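Long-range contact in phospho-2-dehydro-3-deoxyheptonate aldolase (Francisella tularensis, PDB 3TQK), which probably catalyses the stereospecific condensation of phosphoenolpyruvate with D-erythrose 4-phosphate to DAHP, the first step of chorismate biosynthesis: residues 25-37 against 147-159. Residues are numbered along the deposited sequence; the frame is centred on the assembly and turned at random.
Sequences LLKTSFETVRKSR and PQYFAELITWGAI
Arg37 reaches from helix 27-45 to the backbone ahead of strand 156-159. Its NE and NH2 both bond Ile154 O, at 2.9 Å from NE and 2.8 Å from NH2. The grip is side-on, and the oxygen lies near the guanidinium plane. Both bonds are bent at the hydrogen, 142° from NE and 145° from NH2, because one acceptor serves two donors. The side chain runs straight beyond CB (chi2 -179°), which lays the guanidinium beside Ile154. Val33 CG1 sits over one face, nearer the edge than the centre. Val33 CG2 meets the backbone of the same loop, 3.6 Å from Glu152 O. The protein is a TIM barrel, and this loop leads into its fourth strand. Helix 27-45 comes just before the first strand, 51-56. One turn from Val33, the hydroxyls of Ser36 and Thr155 lie 2.6 Å apart, OG to OG1. Ser36 OG also donates to Thr32 O. Near the start of the helix the contact becomes apolar. Leu25 and Leu153 run side by side, pointing opposite ways, with CD1 of Leu25 3.6 Å from CD2 of Leu153. Leu25 CD2 touches Glu152 CG, while the Glu152 carboxylate forms a salt bridge with Arg124.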
loop_
_atom_site.group_PDB
_atom_site.type_symbol
_atom_site.label_atom_id
_atom_site.label_comp_id
_atom_site.label_asym_id
_atom_site.label_seq_id
_atom_site.Cartn_x
_atom_site.Cartn_y
_atom_site.Cartn_z
ATOM N N LEU A 25 26.419 -14.277 -0.448
ATOM C CA LEU A 25 26.054 -14.677 0.912
ATOM C C LEU A 25 27.227 -15.411 1.533
ATOM O O LEU A 25 27.584 -16.507 1.092
ATOM C CB LEU A 25 24.824 -15.582 0.886
ATOM C CG LEU A 25 24.269 -16.067 2.224
ATOM C CD1 LEU A 25 23.878 -14.912 3.159
ATOM C CD2 LEU A 25 23.058 -16.992 1.960
ATOM N N LEU A 26 27.849 -14.794 2.530
ATOM C CA LEU A 26 29.026 -15.375 3.171
ATOM C C LEU A 26 28.567 -16.423 4.189
ATOM O O LEU A 26 27.405 -16.428 4.601
ATOM C CB LEU A 26 29.869 -14.277 3.831
ATOM C CG LEU A 26 30.452 -13.209 2.877
ATOM C CD1 LEU A 26 31.064 -12.040 3.648
ATOM C CD2 LEU A 26 31.498 -13.813 1.921
ATOM N N LYS A 27 29.471 -17.321 4.586
ATOM C CA LYS A 27 29.094 -18.436 5.463
ATOM C C LYS A 27 28.652 -17.931 6.833
ATOM O O LYS A 27 27.620 -18.365 7.342
ATOM C CB LYS A 27 30.237 -19.451 5.609
ATOM C CG LYS A 27 29.828 -20.774 6.333
ATOM C CD LYS A 27 30.996 -21.793 6.395
ATOM C CE LYS A 27 30.689 -22.958 7.350
ATOM N NZ LYS A 27 31.810 -23.945 7.452
ATOM N N THR A 28 29.417 -17.016 7.426
ATOM C CA THR A 28 29.039 -16.460 8.717
ATOM C C THR A 28 27.674 -15.776 8.645
ATOM O O THR A 28 26.849 -15.931 9.550
ATOM C CB THR A 28 30.089 -15.473 9.270
ATOM O OG1 THR A 28 31.344 -16.144 9.415
ATOM C CG2 THR A 28 29.668 -14.944 10.655
ATOM N N SER A 29 27.441 -15.039 7.562
ATOM C CA SER A 29 26.149 -14.423 7.314
ATOM C C SER A 29 25.037 -15.474 7.281
ATOM O O SER A 29 24.033 -15.319 7.952
ATOM C CB SER A 29 26.161 -13.611 6.008
ATOM O OG SER A 29 27.033 -12.494 6.101
ATOM N N PHE A 30 25.230 -16.533 6.499
ATOM C CA PHE A 30 24.238 -17.593 6.368
ATOM C C PHE A 30 23.848 -18.159 7.741
ATOM O O PHE A 30 22.656 -18.329 8.054
ATOM C CB PHE A 30 24.786 -18.709 5.486
ATOM C CG PHE A 30 23.919 -19.935 5.446
ATOM C CD1 PHE A 30 22.749 -19.951 4.697
ATOM C CD2 PHE A 30 24.277 -21.080 6.148
ATOM C CE1 PHE A 30 21.939 -21.090 4.648
ATOM C CE2 PHE A 30 23.471 -22.226 6.114
ATOM C CZ PHE A 30 22.304 -22.230 5.360
ATOM N N GLU A 31 24.864 -18.422 8.556
ATOM C CA GLU A 31 24.668 -19.044 9.858
ATOM C C GLU A 31 24.041 -18.100 10.866
ATOM O O GLU A 31 23.227 -18.533 11.684
ATOM C CB GLU A 31 25.986 -19.624 10.380
ATOM C CG GLU A 31 26.460 -20.782 9.505
ATOM C CD GLU A 31 27.859 -21.262 9.802
ATOM O OE1 GLU A 31 28.587 -20.614 10.593
ATOM O OE2 GLU A 31 28.230 -22.307 9.212
ATOM N N THR A 32 24.391 -16.817 10.796
ATOM C CA THR A 32 23.757 -15.806 11.635
ATOM C C THR A 32 22.266 -15.697 11.317
ATOM O O THR A 32 21.435 -15.618 12.229
ATOM C CB THR A 32 24.434 -14.427 11.467
ATOM O OG1 THR A 32 25.801 -14.521 11.858
ATOM C CG2 THR A 32 23.751 -13.339 12.320
ATOM N N VAL A 33 21.920 -15.695 10.033
ATOM C CA VAL A 33 20.524 -15.557 9.643
ATOM C C VAL A 33 19.742 -16.806 10.035
ATOM O O VAL A 33 18.680 -16.708 10.642
ATOM C CB VAL A 33 20.354 -15.279 8.132
ATOM C CG1 VAL A 33 18.877 -15.223 7.763
ATOM C CG2 VAL A 33 21.047 -13.960 7.737
ATOM N N ARG A 34 20.281 -17.976 9.704
ATOM C CA ARG A 34 19.607 -19.232 9.978
ATOM C C ARG A 34 19.286 -19.348 11.459
ATOM O O ARG A 34 18.143 -19.626 11.837
ATOM C CB ARG A 34 20.462 -20.426 9.553
ATOM C CG ARG A 34 19.763 -21.782 9.798
ATOM C CD ARG A 34 20.620 -22.950 9.394
ATOM N NE ARG A 34 21.880 -22.952 10.132
ATOM C CZ ARG A 34 22.953 -23.657 9.783
ATOM N NH1 ARG A 34 22.935 -24.450 8.711
ATOM N NH2 ARG A 34 24.061 -23.567 10.508
ATOM N N LYS A 35 20.293 -19.101 12.286
ATOM C CA LYS A 35 20.156 -19.227 13.727
ATOM C C LYS A 35 19.231 -18.170 14.309
ATOM O O LYS A 35 18.293 -18.499 15.046
ATOM C CB LYS A 35 21.533 -19.142 14.381
ATOM C CG LYS A 35 21.562 -19.212 15.906
ATOM C CD LYS A 35 23.024 -19.108 16.369
ATOM C CE LYS A 35 23.194 -19.174 17.870
ATOM N NZ LYS A 35 24.575 -19.688 18.173
ATOM N N SER A 36 19.473 -16.910 13.977
ATOM C CA SER A 36 18.687 -15.821 14.546
ATOM C C SER A 36 17.221 -15.898 14.134
ATOM O O SER A 36 16.340 -15.511 14.905
ATOM C CB SER A 36 19.279 -14.460 14.157
ATOM O OG SER A 36 19.378 -14.293 12.755
ATOM N N ARG A 37 16.952 -16.403 12.927
ATOM C CA ARG A 37 15.573 -16.574 12.465
ATOM C C ARG A 37 14.821 -17.592 13.315
ATOM O O ARG A 37 13.655 -17.375 13.655
ATOM C CB ARG A 37 15.515 -17.002 11.000
ATOM C CG ARG A 37 15.656 -15.879 10.028
ATOM C CD ARG A 37 15.555 -16.395 8.617
ATOM N NE ARG A 37 15.623 -15.347 7.602
ATOM C CZ ARG A 37 15.735 -15.583 6.296
ATOM N NH1 ARG A 37 15.787 -16.824 5.846
ATOM N NH2 ARG A 37 15.793 -14.581 5.427
ATOM N N PRO A 147 13.158 -6.399 -2.231
ATOM C CA PRO A 147 13.504 -7.534 -1.373
ATOM C C PRO A 147 14.394 -8.607 -1.977
ATOM O O PRO A 147 15.151 -9.241 -1.251
ATOM C CB PRO A 147 12.141 -8.134 -1.033
ATOM C CG PRO A 147 11.207 -6.997 -1.137
ATOM C CD PRO A 147 11.695 -6.218 -2.303
ATOM N N GLN A 148 14.312 -8.821 -3.286
ATOM C CA GLN A 148 15.151 -9.814 -3.955
ATOM C C GLN A 148 16.634 -9.499 -3.817
ATOM O O GLN A 148 17.469 -10.395 -3.924
ATOM C CB GLN A 148 14.784 -9.915 -5.439
ATOM C CG GLN A 148 13.409 -10.538 -5.695
ATOM C CD GLN A 148 13.363 -12.060 -5.447
ATOM O OE1 GLN A 148 14.286 -12.659 -4.861
ATOM N NE2 GLN A 148 12.282 -12.690 -5.899
ATOM N N TYR A 149 16.958 -8.233 -3.555
ATOM C CA TYR A 149 18.335 -7.815 -3.404
ATOM C C TYR A 149 18.965 -8.157 -2.058
ATOM O O TYR A 149 20.192 -8.126 -1.942
ATOM C CB TYR A 149 18.461 -6.307 -3.673
ATOM C CG TYR A 149 18.198 -5.959 -5.111
ATOM C CD1 TYR A 149 16.904 -5.869 -5.595
ATOM C CD2 TYR A 149 19.247 -5.754 -5.995
ATOM C CE1 TYR A 149 16.652 -5.572 -6.923
ATOM C CE2 TYR A 149 19.012 -5.444 -7.338
ATOM C CZ TYR A 149 17.715 -5.361 -7.790
ATOM O OH TYR A 149 17.469 -5.058 -9.098
ATOM N N PHE A 150 18.165 -8.469 -1.040
ATOM C CA PHE A 150 18.741 -8.753 0.282
ATOM C C PHE A 150 17.887 -9.539 1.291
ATOM O O PHE A 150 18.269 -9.646 2.461
ATOM C CB PHE A 150 19.201 -7.436 0.936
ATOM C CG PHE A 150 18.169 -6.337 0.911
ATOM C CD1 PHE A 150 18.351 -5.220 0.125
ATOM C CD2 PHE A 150 17.025 -6.418 1.675
ATOM C CE1 PHE A 150 17.406 -4.204 0.098
ATOM C CE2 PHE A 150 16.087 -5.401 1.644
ATOM C CZ PHE A 150 16.290 -4.297 0.850
ATOM N N ALA A 151 16.768 -10.107 0.869
ATOM C CA ALA A 151 15.828 -10.739 1.826
ATOM C C ALA A 151 16.425 -11.930 2.591
ATOM O O ALA A 151 15.965 -12.247 3.690
ATOM C CB ALA A 151 14.540 -11.169 1.114
ATOM N N GLU A 152 17.431 -12.582 2.006
ATOM C CA GLU A 152 18.122 -13.712 2.632
ATOM C C GLU A 152 19.172 -13.269 3.667
ATOM O O GLU A 152 19.789 -14.112 4.315
ATOM C CB GLU A 152 18.755 -14.637 1.557
ATOM C CG GLU A 152 20.221 -14.313 1.105
ATOM C CD GLU A 152 20.343 -13.176 0.075
ATOM O OE1 GLU A 152 19.502 -12.252 0.060
ATOM O OE2 GLU A 152 21.304 -13.206 -0.723
ATOM N N LEU A 153 19.378 -11.963 3.813
ATOM C CA LEU A 153 20.244 -11.403 4.861
ATOM C C LEU A 153 19.420 -10.831 6.029
ATOM O O LEU A 153 19.971 -10.360 7.021
ATOM C CB LEU A 153 21.112 -10.301 4.264
ATOM C CG LEU A 153 22.167 -10.763 3.260
ATOM C CD1 LEU A 153 22.648 -9.596 2.408
ATOM C CD2 LEU A 153 23.330 -11.443 3.975
ATOM N N ILE A 154 18.093 -10.902 5.906
ATOM C CA ILE A 154 17.168 -10.331 6.888
ATOM C C ILE A 154 16.592 -11.435 7.784
ATOM O O ILE A 154 16.054 -12.447 7.292
ATOM C CB ILE A 154 16.027 -9.591 6.187
ATOM C CG1 ILE A 154 16.586 -8.387 5.425
ATOM C CG2 ILE A 154 14.933 -9.151 7.178
ATOM C CD1 ILE A 154 17.400 -7.444 6.273
ATOM N N THR A 155 16.736 -11.217 9.094
ATOM C CA THR A 155 16.212 -12.097 10.134
ATOM C C THR A 155 14.752 -11.786 10.460
ATOM O O THR A 155 13.946 -12.687 10.657
ATOM C CB THR A 155 17.019 -11.925 11.408
ATOM O OG1 THR A 155 18.330 -12.478 11.212
ATOM C CG2 THR A 155 16.314 -12.612 12.612
ATOM N N TRP A 156 14.440 -10.499 10.522
ATOM C CA TRP A 156 13.129 -10.019 10.909
ATOM C C TRP A 156 12.818 -8.794 10.078
ATOM O O TRP A 156 13.664 -7.925 9.928
ATOM C CB TRP A 156 13.135 -9.610 12.376
ATOM C CG TRP A 156 11.862 -9.026 12.863
ATOM C CD1 TRP A 156 10.839 -9.696 13.458
ATOM C CD2 TRP A 156 11.479 -7.656 12.834
ATOM N NE1 TRP A 156 9.839 -8.832 13.785
ATOM C CE2 TRP A 156 10.212 -7.568 13.420
ATOM C CE3 TRP A 156 12.081 -6.489 12.355
ATOM C CZ2 TRP A 156 9.533 -6.369 13.543
ATOM C CZ3 TRP A 156 11.409 -5.299 12.486
ATOM C CH2 TRP A 156 10.146 -5.246 13.070
ATOM N N GLY A 157 11.606 -8.718 9.548
ATOM C CA GLY A 157 11.214 -7.575 8.724
ATOM C C GLY A 157 9.920 -6.961 9.171
ATOM O O GLY A 157 9.197 -7.555 9.951
ATOM N N ALA A 158 9.615 -5.776 8.650
ATOM C CA ALA A 158 8.397 -5.070 9.014
ATOM C C ALA A 158 7.611 -4.620 7.800
ATOM O O ALA A 158 8.197 -4.272 6.769
ATOM C CB ALA A 158 8.725 -3.866 9.874
ATOM N N ILE A 159 6.281 -4.619 7.947
ATOM C CA ILE A 159 5.388 -3.902 7.055
ATOM C C ILE A 159 4.976 -2.647 7.804
ATOM O O ILE A 159 4.507 -2.722 8.945
ATOM C CB ILE A 159 4.154 -4.737 6.691
ATOM C CG1 ILE A 159 4.579 -6.064 6.041
ATOM C CG2 ILE A 159 3.223 -3.961 5.750
ATOM C CD1 ILE A 159 5.453 -5.881 4.793
#